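Local coordinates for protein Poly(A) ribonuclease POP2 (Saccharomyces cerevisiae, PDB 1UOC) that degrades RNA from the 3' end with a preference for poly(A), as the RNase domain of a nuclease subunit of the CCR4-NOT mRNA deadenylase complex, at residues Gly149-Asp154 with His191-Asn196; Leu236-Phe241 with Leu255-Gln260. All blocks are in the same frame, centred on the assembly; numbering follows the deposited sequence.

Contact 1: Gly149-Asp154 with His191-Asn196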
ATOM      1  N   GLY A 149       4.662 -14.288   6.308  1.00 36.00           N
ATOM      2  CA  GLY A 149       5.710 -14.632   5.372  1.00 34.33           C
ATOM      3  C   GLY A 149       5.984 -13.464   4.438  1.00 33.90           C
ATOM      4  O   GLY A 149       6.859 -13.539   3.592  1.00 34.69           O
ATOM      5  N   LEU A 150       5.240 -12.374   4.592  1.00 33.34           N
ATOM      6  CA  LEU A 150       5.435 -11.198   3.746  1.00 33.48           C
ATOM      7  C   LEU A 150       6.551 -10.281   4.247  1.00 34.14           C
ATOM      8  O   LEU A 150       7.117  -9.505   3.470  1.00 30.97           O
ATOM      9  CB  LEU A 150       4.140 -10.384   3.640  1.00 31.51           C
ATOM     10  CG  LEU A 150       2.946 -10.973   2.888  1.00 31.91           C
ATOM     11  CD1 LEU A 150       1.801  -9.993   2.853  1.00 30.74           C
ATOM     12  CD2 LEU A 150       3.363 -11.286   1.495  1.00 35.74           C
ATOM     13  N   MET A 151       6.851 -10.365   5.543  1.00 34.12           N
ATOM     14  CA  MET A 151       7.878  -9.527   6.165  1.00 35.58           C
ATOM     15  C   MET A 151       9.250 -10.188   6.313  1.00 36.65           C
ATOM     16  O   MET A 151       9.361 -11.404   6.390  1.00 34.99           O
ATOM     17  CB  MET A 151       7.416  -9.074   7.552  1.00 37.44           C
ATOM     18  CG  MET A 151       5.966  -8.613   7.640  1.00 38.37           C
ATOM     19  SD  MET A 151       5.551  -7.350   6.442  1.00 40.58           S
ATOM     20  CE  MET A 151       6.494  -5.957   7.018  1.00 38.80           C
ATOM     21  N   MET A 152      10.291  -9.359   6.356  1.00 39.00           N
ATOM     22  CA  MET A 152      11.666  -9.822   6.537  1.00 39.93           C
ATOM     23  C   MET A 152      12.098 -10.909   5.572  1.00 39.25           C
ATOM     24  O   MET A 152      12.808 -11.835   5.954  1.00 42.06           O
ATOM     25  CB  MET A 152      11.847 -10.328   7.966  1.00 41.21           C
ATOM     26  CG  MET A 152      11.652  -9.261   9.019  1.00 43.60           C
ATOM     27  SD  MET A 152      11.782  -9.962  10.657  1.00 50.57           S
ATOM     28  CE  MET A 152      10.302  -9.367  11.402  1.00 46.52           C
ATOM     29  N   ASP A 153      11.695 -10.783   4.316  1.00 39.29           N
ATOM     30  CA  ASP A 153      12.015 -11.780   3.300  1.00 38.17           C
ATOM     31  C   ASP A 153      12.203 -11.090   1.958  1.00 38.61           C
ATOM     32  O   ASP A 153      11.235 -10.656   1.337  1.00 40.14           O
ATOM     33  CB  ASP A 153      10.866 -12.788   3.220  1.00 40.58           C
ATOM     34  CG  ASP A 153      11.177 -13.953   2.324  1.00 38.97           C
ATOM     35  OD1 ASP A 153      11.978 -13.785   1.383  1.00 40.83           O
ATOM     36  OD2 ASP A 153      10.611 -15.031   2.561  1.00 41.40           O
ATOM     37  N   ASP A 154      13.444 -11.019   1.495  1.00 39.51           N
ATOM     38  CA  ASP A 154      13.749 -10.349   0.240  1.00 39.54           C
ATOM     39  C   ASP A 154      13.200 -11.019  -1.025  1.00 39.31           C
ATOM     40  O   ASP A 154      13.341 -10.476  -2.121  1.00 38.89           O
ATOM     41  CB  ASP A 154      15.263 -10.127   0.120  1.00 43.13           C
ATOM     42  CG  ASP A 154      16.029 -11.394  -0.218  1.00 45.34           C
ATOM     43  OD1 ASP A 154      15.778 -12.453   0.392  1.00 47.66           O
ATOM     44  OD2 ASP A 154      16.908 -11.318  -1.100  1.00 50.20           O
ATOM     45  N   HIS A 191      13.853  -1.142   6.324  1.00 28.20           N
ATOM     46  CA  HIS A 191      14.590  -2.064   5.461  1.00 30.91           C
ATOM     47  C   HIS A 191      14.636  -3.465   6.065  1.00 30.42           C
ATOM     48  O   HIS A 191      14.717  -4.446   5.337  1.00 32.92           O
ATOM     49  CB  HIS A 191      16.017  -1.563   5.178  1.00 32.01           C
ATOM     50  CG  HIS A 191      16.067  -0.298   4.372  1.00 35.95           C
ATOM     51  ND1 HIS A 191      15.283  -0.093   3.253  1.00 38.00           N
ATOM     52  CD2 HIS A 191      16.815   0.822   4.515  1.00 38.37           C
ATOM     53  CE1 HIS A 191      15.549   1.098   2.743  1.00 38.59           C
ATOM     54  NE2 HIS A 191      16.476   1.674   3.489  1.00 37.98           N
ATOM     55  N   GLN A 192      14.568  -3.561   7.390  1.00 31.70           N
ATOM     56  CA  GLN A 192      14.590  -4.864   8.063  1.00 32.94           C
ATOM     57  C   GLN A 192      13.269  -5.616   7.880  1.00 33.82           C
ATOM     58  O   GLN A 192      13.271  -6.827   7.684  1.00 32.22           O
ATOM     59  CB  GLN A 192      14.887  -4.689   9.560  1.00 34.37           C
ATOM     60  CG  GLN A 192      16.340  -4.292   9.870  1.00 34.07           C
ATOM     61  CD  GLN A 192      17.328  -5.252   9.234  1.00 32.99           C
ATOM     62  OE1 GLN A 192      17.093  -6.456   9.195  1.00 32.74           O
ATOM     63  NE2 GLN A 192      18.430  -4.728   8.735  1.00 34.99           N
ATOM     64  N   TYR A 193      12.143  -4.901   7.943  1.00 33.97           N
ATOM     65  CA  TYR A 193      10.833  -5.528   7.755  1.00 34.40           C
ATOM     66  C   TYR A 193      10.493  -5.720   6.286  1.00 33.58           C
ATOM     67  O   TYR A 193       9.803  -6.676   5.918  1.00 33.78           O
ATOM     68  CB  TYR A 193       9.725  -4.701   8.411  1.00 36.70           C
ATOM     69  CG  TYR A 193       9.687  -4.827   9.917  1.00 40.46           C
ATOM     70  CD1 TYR A 193       9.982  -3.741  10.733  1.00 40.66           C
ATOM     71  CD2 TYR A 193       9.371  -6.049  10.527  1.00 40.61           C
ATOM     72  CE1 TYR A 193       9.971  -3.864  12.122  1.00 42.06           C
ATOM     73  CE2 TYR A 193       9.355  -6.179  11.906  1.00 41.15           C
ATOM     74  CZ  TYR A 193       9.657  -5.085  12.697  1.00 41.85           C
ATOM     75  OH  TYR A 193       9.663  -5.223  14.064  1.00 44.45           O
ATOM     76  N   MET A 194      10.973  -4.809   5.444  1.00 32.05           N
ATOM     77  CA  MET A 194      10.705  -4.894   4.008  1.00 32.44           C
ATOM     78  C   MET A 194      12.012  -4.710   3.261  1.00 31.94           C
ATOM     79  O   MET A 194      12.305  -3.623   2.751  1.00 31.24           O
ATOM     80  CB  MET A 194       9.711  -3.805   3.570  1.00 34.81           C
ATOM     81  CG  MET A 194       8.399  -3.808   4.311  1.00 38.61           C
ATOM     82  SD  MET A 194       7.224  -2.634   3.614  1.00 46.16           S
ATOM     83  CE  MET A 194       8.202  -1.174   3.669  1.00 47.82           C
ATOM     84  N   PRO A 195      12.828  -5.773   3.203  1.00 31.35           N
ATOM     85  CA  PRO A 195      14.134  -5.770   2.528  1.00 32.49           C
ATOM     86  C   PRO A 195      14.084  -5.561   1.016  1.00 33.95           C
ATOM     87  O   PRO A 195      15.119  -5.395   0.367  1.00 35.11           O
ATOM     88  CB  PRO A 195      14.720  -7.135   2.909  1.00 31.41           C
ATOM     89  CG  PRO A 195      13.482  -8.003   3.077  1.00 29.67           C
ATOM     90  CD  PRO A 195      12.544  -7.083   3.817  1.00 26.87           C
ATOM     91  N   ASN A 196      12.883  -5.561   0.454  1.00 34.35           N
ATOM     92  CA  ASN A 196      12.742  -5.393  -0.992  1.00 34.12           C
ATOM     93  C   ASN A 196      11.462  -4.616  -1.272  1.00 32.65           C
ATOM     94  O   ASN A 196      10.371  -5.176  -1.231  1.00 33.14           O
ATOM     95  CB  ASN A 196      12.694  -6.784  -1.647  1.00 36.32           C
ATOM     96  CG  ASN A 196      12.776  -6.735  -3.158  1.00 38.30           C
ATOM     97  OD1 ASN A 196      12.804  -5.665  -3.765  1.00 41.89           O
ATOM     98  ND2 ASN A 196      12.806  -7.908  -3.776  1.00 41.57           N
TER
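Met-152 and Tyr-193 run alongside one another in the same direction. The methyl CE of Met-152 comes within 3.4 Å of Tyr-193 CE2, approaching the ring obliquely, and the sulfur SD stands 5.5 Å from the ring centroid in a Met-aromatic contact that is also oblique. Met-151 crosses the tyrosine instead of running beside it: bent at both chi2 and chi3, its chain folds back until CE meets Tyr-193 CB at 3.7 Å and also reaches Met-194 CG. The backbone ties Met-152 to the tyrosine: its N donates a nearly straight hydrogen bond of 2.8 Å to Tyr-193 O, from above the carbonyl plane. In this DEDD nuclease the contact joins the loop between helix 138-146 and strand 157-160 to the end of helix 183-193, just before edge strand 197-199 of the central sheet. Leu-174 and Ile-171 of helix 165-174 add to the apolar cluster, and a xenon atom touches Tyr-193. Two residues after Tyr-193 the ring of Pro-195 lies against the peptide between Asp-153 and Asp-154, with CG 3.4 Å from Asp-154 N. Asn-196 CG is anti to the backbone N (chi1 -171°), and its ND2 donates to Asp-154 O at 3.1 Å, with the acceptor close to the amide plane. An alanine in place of Asn-196 would probably leave Asp-154 O without this amide donor and the loop less firmly held beyond Pro-195. Asp-153, whose CB points away from 191-196, is hydrogen-bonded through OD1 to Ser-155 OG.

Contact 2: Leu236-Phe241 with Leu255-Gln260; sequences LGLPRF and LLSFCQ
Leu-236 sets its two methyls on one turn of helix 247-264, reaching Ser-257 with CD1 and Gln-260 with CD2. It stands at the C-terminal end of helix 229-235, where Gly-237, with positive phi, closes a Schellman motif and turns the chain into the loop that leads to helix 247-264. CD1 of Leu-236 lies 3.7 Å from Ser-257 O and almost as near Ser-257 CB, so it rests on backbone and side chain together. CD2 approaches Gln-260 CG at 3.9 Å, and the two side chains pass one another, heading opposite ways. In Gln-260, CG is anti to the backbone N (chi1 -175°), which puts this methylene beside the leucine. Leu-238, the second large apolar residue of the loop, also points toward the helix; its CD2 comes only loosely near Leu-256 CD2, at 4.5 Å, and Phe-7 and Ala-233 pack against it as well. No hydrogen bond joins the two segments. OG of the buried Ser-257 is hydrogen-bonded within its own helix to Leu-253 O, and has Leu-238 CD1 3.7 Å away and Leu-236 CD1 4.0 Å away.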
ATOM      1  N   LEU A 236      -1.434   4.503 -18.586  1.00 45.53           N
ATOM      2  CA  LEU A 236      -1.232   3.099 -18.906  1.00 45.51           C
ATOM      3  C   LEU A 236      -2.505   2.561 -19.542  1.00 46.49           C
ATOM      4  O   LEU A 236      -2.571   1.410 -19.977  1.00 45.95           O
ATOM      5  CB  LEU A 236      -0.884   2.309 -17.645  1.00 46.35           C
ATOM      6  CG  LEU A 236       0.526   2.549 -17.110  1.00 45.09           C
ATOM      7  CD1 LEU A 236       0.631   2.080 -15.666  1.00 44.64           C
ATOM      8  CD2 LEU A 236       1.522   1.826 -18.002  1.00 43.99           C
ATOM      9  N   GLY A 237      -3.522   3.417 -19.585  1.00 47.20           N
ATOM     10  CA  GLY A 237      -4.788   3.042 -20.183  1.00 47.20           C
ATOM     11  C   GLY A 237      -5.687   2.125 -19.378  1.00 46.08           C
ATOM     12  O   GLY A 237      -6.336   1.249 -19.951  1.00 47.10           O
ATOM     13  N   LEU A 238      -5.734   2.315 -18.063  1.00 43.88           N
ATOM     14  CA  LEU A 238      -6.592   1.502 -17.202  1.00 41.61           C
ATOM     15  C   LEU A 238      -7.917   2.229 -17.003  1.00 41.99           C
ATOM     16  O   LEU A 238      -7.942   3.379 -16.565  1.00 42.63           O
ATOM     17  CB  LEU A 238      -5.923   1.272 -15.846  1.00 38.83           C
ATOM     18  CG  LEU A 238      -4.893   0.150 -15.758  1.00 38.57           C
ATOM     19  CD1 LEU A 238      -3.902   0.489 -14.659  1.00 38.64           C
ATOM     20  CD2 LEU A 238      -5.591  -1.191 -15.506  1.00 35.88           C
ATOM     21  N   PRO A 239      -9.039   1.566 -17.327  1.00 41.20           N
ATOM     22  CA  PRO A 239     -10.361   2.179 -17.174  1.00 40.53           C
ATOM     23  C   PRO A 239     -10.611   2.643 -15.751  1.00 39.25           C
ATOM     24  O   PRO A 239     -10.126   2.039 -14.805  1.00 40.69           O
ATOM     25  CB  PRO A 239     -11.311   1.053 -17.582  1.00 39.60           C
ATOM     26  CG  PRO A 239     -10.525   0.335 -18.609  1.00 40.42           C
ATOM     27  CD  PRO A 239      -9.155   0.247 -17.969  1.00 40.66           C
ATOM     28  N   ARG A 240     -11.379   3.710 -15.607  1.00 39.51           N
ATOM     29  CA  ARG A 240     -11.700   4.242 -14.295  1.00 40.44           C
ATOM     30  C   ARG A 240     -12.773   3.417 -13.602  1.00 39.10           C
ATOM     31  O   ARG A 240     -13.818   3.958 -13.232  1.00 38.90           O
ATOM     32  CB  ARG A 240     -12.197   5.689 -14.394  1.00 43.35           C
ATOM     33  CG  ARG A 240     -11.166   6.742 -14.020  1.00 49.43           C
ATOM     34  CD  ARG A 240     -10.217   7.023 -15.155  1.00 52.62           C
ATOM     35  NE  ARG A 240      -9.261   8.089 -14.844  1.00 56.84           N
ATOM     36  CZ  ARG A 240      -9.565   9.237 -14.238  1.00 59.15           C
ATOM     37  NH1 ARG A 240     -10.807   9.492 -13.848  1.00 59.89           N
ATOM     38  NH2 ARG A 240      -8.624  10.157 -14.057  1.00 60.04           N
ATOM     39  N   PHE A 241     -12.538   2.118 -13.423  1.00 37.76           N
ATOM     40  CA  PHE A 241     -13.528   1.298 -12.725  1.00 37.31           C
ATOM     41  C   PHE A 241     -13.696   1.855 -11.307  1.00 36.32           C
ATOM     42  O   PHE A 241     -12.720   2.280 -10.676  1.00 34.58           O
ATOM     43  CB  PHE A 241     -13.088  -0.164 -12.649  1.00 36.47           C
ATOM     44  CG  PHE A 241     -13.199  -0.904 -13.952  1.00 35.37           C
ATOM     45  CD1 PHE A 241     -12.061  -1.254 -14.674  1.00 34.01           C
ATOM     46  CD2 PHE A 241     -14.440  -1.276 -14.447  1.00 34.12           C
ATOM     47  CE1 PHE A 241     -12.163  -1.965 -15.863  1.00 34.60           C
ATOM     48  CE2 PHE A 241     -14.551  -1.991 -15.640  1.00 34.78           C
ATOM     49  CZ  PHE A 241     -13.412  -2.339 -16.349  1.00 32.90           C
ATOM     50  N   LEU A 255      -0.633  -2.027  -7.761  1.00 30.92           N
ATOM     51  CA  LEU A 255       0.072  -3.221  -8.239  1.00 30.88           C
ATOM     52  C   LEU A 255      -0.047  -3.433  -9.763  1.00 31.57           C
ATOM     53  O   LEU A 255       0.918  -3.808 -10.429  1.00 31.00           O
ATOM     54  CB  LEU A 255      -0.465  -4.453  -7.507  1.00 28.89           C
ATOM     55  CG  LEU A 255       0.247  -5.772  -7.764  1.00 28.86           C
ATOM     56  CD1 LEU A 255       1.697  -5.655  -7.272  1.00 30.37           C
ATOM     57  CD2 LEU A 255      -0.482  -6.911  -7.058  1.00 26.08           C
ATOM     58  N   LEU A 256      -1.244  -3.212 -10.296  1.00 31.21           N
ATOM     59  CA  LEU A 256      -1.501  -3.362 -11.732  1.00 31.64           C
ATOM     60  C   LEU A 256      -0.605  -2.389 -12.482  1.00 31.44           C
ATOM     61  O   LEU A 256       0.032  -2.733 -13.476  1.00 31.03           O
ATOM     62  CB  LEU A 256      -2.968  -3.024 -12.025  1.00 31.78           C
ATOM     63  CG  LEU A 256      -3.989  -4.071 -12.469  1.00 33.89           C
ATOM     64  CD1 LEU A 256      -3.539  -5.471 -12.103  1.00 32.32           C
ATOM     65  CD2 LEU A 256      -5.340  -3.712 -11.836  1.00 28.26           C
ATOM     66  N   SER A 257      -0.569  -1.159 -11.984  1.00 31.91           N
ATOM     67  CA  SER A 257       0.234  -0.115 -12.588  1.00 32.75           C
ATOM     68  C   SER A 257       1.720  -0.431 -12.494  1.00 33.30           C
ATOM     69  O   SER A 257       2.447  -0.274 -13.467  1.00 34.33           O
ATOM     70  CB  SER A 257      -0.070   1.237 -11.929  1.00 32.50           C
ATOM     71  OG  SER A 257      -1.407   1.633 -12.200  1.00 32.21           O
ATOM     72  N   PHE A 258       2.172  -0.885 -11.330  1.00 34.00           N
ATOM     73  CA  PHE A 258       3.583  -1.214 -11.173  1.00 34.74           C
ATOM     74  C   PHE A 258       4.026  -2.278 -12.170  1.00 35.21           C
ATOM     75  O   PHE A 258       5.017  -2.116 -12.873  1.00 34.55           O
ATOM     76  CB  PHE A 258       3.878  -1.737  -9.762  1.00 32.81           C
ATOM     77  CG  PHE A 258       5.302  -2.119  -9.566  1.00 31.09           C
ATOM     78  CD1 PHE A 258       6.267  -1.146  -9.315  1.00 33.80           C
ATOM     79  CD2 PHE A 258       5.705  -3.443  -9.714  1.00 31.82           C
ATOM     80  CE1 PHE A 258       7.621  -1.489  -9.223  1.00 32.39           C
ATOM     81  CE2 PHE A 258       7.050  -3.797  -9.626  1.00 33.84           C
ATOM     82  CZ  PHE A 258       8.014  -2.813  -9.380  1.00 33.24           C
ATOM     83  N   CYS A 259       3.296  -3.384 -12.206  1.00 35.01           N
ATOM     84  CA  CYS A 259       3.648  -4.475 -13.089  1.00 36.90           C
ATOM     85  C   CYS A 259       3.543  -4.137 -14.583  1.00 38.64           C
ATOM     86  O   CYS A 259       4.324  -4.644 -15.388  1.00 36.33           O
ATOM     87  CB  CYS A 259       2.797  -5.698 -12.737  1.00 34.73           C
ATOM     88  SG  CYS A 259       3.172  -6.370 -11.101  1.00 35.81           S
ATOM     89  N   GLN A 260       2.592  -3.286 -14.952  1.00 39.96           N
ATOM     90  CA  GLN A 260       2.433  -2.907 -16.348  1.00 42.01           C
ATOM     91  C   GLN A 260       3.511  -1.899 -16.736  1.00 43.80           C
ATOM     92  O   GLN A 260       4.163  -2.044 -17.775  1.00 42.41           O
ATOM     93  CB  GLN A 260       1.054  -2.302 -16.588  1.00 43.43           C
ATOM     94  CG  GLN A 260       0.788  -2.010 -18.049  1.00 49.08           C
ATOM     95  CD  GLN A 260       0.482  -3.267 -18.848  1.00 53.43           C
ATOM     96  OE1 GLN A 260       1.035  -4.341 -18.591  1.00 56.00           O
ATOM     97  NE2 GLN A 260      -0.400  -3.137 -19.834  1.00 55.45           N
TER

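Both segments of contact 1 precede those of contact 2 in the sequence, and the centres of the two contacts lie 25 Å apart; the nearest atoms are about 8 Å from each other, so the two do not touch. Contact 1 gathers the loop before strand 157-160 and the chain leading into strand 197-199, neighbouring strands at one side of the mixed sheet. Contact 2 packs a loop on helix 247-264, which also touches strands 40-48 and 77-86. The Met-194 side chain is about 8 Å from that of Asp-166, and the Ser-257 side chain about 9 Å from that of Gln-250. Both are predicted ligands of the catalytic metal, so the contacts probably approach the same site from different parts of the fold.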